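B-129 (Sulfolobus virus 1, PDB 2WBT) is an essential viral protein with two C2H2-type zinc fingers that bind zinc ions, and probably binds DNA. Local coordinates at the interface of chains A and B. Residues are numbered along the deposited sequence; one frame, centred on the assembly and turned at random. Chains: chain A/B, B-129.

The interface of chains A and B. Residues chain A 56, 59, 63, 124; chain B 63-64, 67-68.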
loop_
_atom_site.group_PDB
_atom_site.type_symbol
_atom_site.label_atom_id
_atom_site.label_comp_id
_atom_site.label_asym_id
_atom_site.label_seq_id
_atom_site.Cartn_x
_atom_site.Cartn_y
_atom_site.Cartn_z
ATOM N N LEU A 56 5.903 4.270 5.970
ATOM C CA LEU A 56 5.084 3.212 5.376
ATOM C C LEU A 56 5.619 1.816 5.722
ATOM O O LEU A 56 4.881 0.833 5.642
ATOM C CB LEU A 56 4.987 3.381 3.855
ATOM C CG LEU A 56 4.384 4.696 3.346
ATOM C CD1 LEU A 56 4.263 4.664 1.828
ATOM C CD2 LEU A 56 3.025 4.972 3.983
ATOM N N GLU A 59 3.870 0.829 8.815
ATOM C CA GLU A 59 2.460 0.566 8.507
ATOM C C GLU A 59 2.273 -0.681 7.629
ATOM O O GLU A 59 1.147 -1.014 7.255
ATOM C CB GLU A 59 1.861 1.774 7.779
ATOM C CG GLU A 59 1.800 3.056 8.602
ATOM C CD GLU A 59 1.473 4.284 7.765
ATOM O OE1 GLU A 59 0.967 4.128 6.631
ATOM O OE2 GLU A 59 1.722 5.410 8.243
ATOM N N LEU A 63 -0.917 -3.289 6.364
ATOM C CA LEU A 63 -1.286 -3.310 4.949
ATOM C C LEU A 63 -1.411 -4.739 4.412
ATOM O O LEU A 63 -2.379 -5.065 3.731
ATOM C CB LEU A 63 -0.250 -2.517 4.142
ATOM C CG LEU A 63 -0.580 -2.138 2.693
ATOM C CD1 LEU A 63 -0.007 -0.763 2.344
ATOM C CD2 LEU A 63 -0.074 -3.201 1.719
ATOM N N HIS A 124 -6.434 7.779 6.738
ATOM C CA HIS A 124 -5.797 6.596 6.129
ATOM C C HIS A 124 -6.591 6.028 4.962
ATOM O O HIS A 124 -6.121 5.129 4.254
ATOM C CB HIS A 124 -5.545 5.530 7.188
ATOM C CG HIS A 124 -4.724 6.026 8.333
ATOM N ND1 HIS A 124 -3.354 6.146 8.263
ATOM C CD2 HIS A 124 -5.079 6.467 9.562
ATOM C CE1 HIS A 124 -2.898 6.622 9.406
ATOM N NE2 HIS A 124 -3.924 6.825 10.214
ATOM N N LEU B 63 -2.050 0.666 -2.522
ATOM C CA LEU B 63 -2.154 1.102 -1.125
ATOM C C LEU B 63 -0.926 1.882 -0.661
ATOM O O LEU B 63 -1.059 2.889 0.036
ATOM C CB LEU B 63 -2.391 -0.095 -0.200
ATOM C CG LEU B 63 -3.788 -0.719 -0.260
ATOM C CD1 LEU B 63 -3.811 -2.051 0.473
ATOM C CD2 LEU B 63 -4.834 0.228 0.312
ATOM N N TYR B 64 0.263 1.419 -1.042
ATOM C CA TYR B 64 1.498 2.144 -0.723
ATOM C C TYR B 64 1.509 3.542 -1.345
ATOM O O TYR B 64 2.045 4.482 -0.758
ATOM C CB TYR B 64 2.746 1.357 -1.155
ATOM C CG TYR B 64 3.203 0.331 -0.138
ATOM C CD1 TYR B 64 3.369 -1.008 -0.489
ATOM C CD2 TYR B 64 3.467 0.699 1.178
ATOM C CE1 TYR B 64 3.787 -1.949 0.446
ATOM C CE2 TYR B 64 3.882 -0.231 2.118
ATOM C CZ TYR B 64 4.040 -1.552 1.747
ATOM O OH TYR B 64 4.455 -2.470 2.683
ATOM N N LEU B 67 -1.393 5.682 0.649
ATOM C CA LEU B 67 -0.828 6.162 1.913
ATOM C C LEU B 67 0.265 7.210 1.692
ATOM O O LEU B 67 0.436 8.113 2.512
ATOM C CB LEU B 67 -0.266 4.994 2.732
ATOM C CG LEU B 67 -1.268 3.939 3.211
ATOM C CD1 LEU B 67 -0.558 2.857 4.009
ATOM C CD2 LEU B 67 -2.389 4.563 4.030
ATOM N N ALA B 68 1.000 7.075 0.591
ATOM C CA ALA B 68 2.006 8.066 0.200
ATOM C C ALA B 68 1.354 9.418 -0.090
ATOM O O ALA B 68 1.767 10.445 0.451
ATOM C CB ALA B 68 2.782 7.584 -1.016
#
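A:Leu63 and B:Leu63 meet where two copies of this double C2H2 zinc finger protein pack together about a two-fold axis. The patch joins helix 60-72 of chain A to helix 57-72 of chain B. The interface as a whole is two-fold symmetric, though this patch is not exact in detail. The assembly is the deposited one, and a dimer in the virus is only inferred.

The leucine-to-leucine contacts are apolar. The two Leu63 side chains lie alongside, pointing opposite ways, with A:Leu63 CD1 3.6 Å from B:Leu63 CB. They are not turned alike: CG of A:Leu63 is anti to its own backbone N (chi1 -167°), whereas CG of B:Leu63 lies beside it (chi1 -73°). The A:Leu63 rotation carries CD1 in between B:Leu63, B:Tyr64 and B:Leu67. A:Leu63 CD1 is 4.0 Å from B:Leu67 CD1. A:Leu56, in the 3-10 helix 54-56, crosses B:Leu67 at a slant, and A:Leu56 CD2 lies 3.5 Å from B:Leu67 CB.

B:Tyr64 adds a CH-pi contact. A:Leu63 CD1 sits over the centre of one ring face, 3.9 Å from the centroid. The backbone O of A:Leu56 lies at the ring edge, in its plane, 3.8 Å from B:Tyr64 CE2. A:Leu56 CB approaches CD2 of the same ring.

Polar groups flank B:Leu67 through van der Waals contact. The carboxylate OE1 of A:Glu59 is 3.3 Å from B:Leu67 CD1, at the end of an extended chain. On the other branch, B:Leu67 CD2 faces the backbone O of A:His124, 3.8 Å away. A:His124 is also a zinc ligand of the second finger, so this contact brings the finger's end against the partner's helix. Nearby, the methyl CD1 of A:Leu56 faces the backbone O of B:Tyr64.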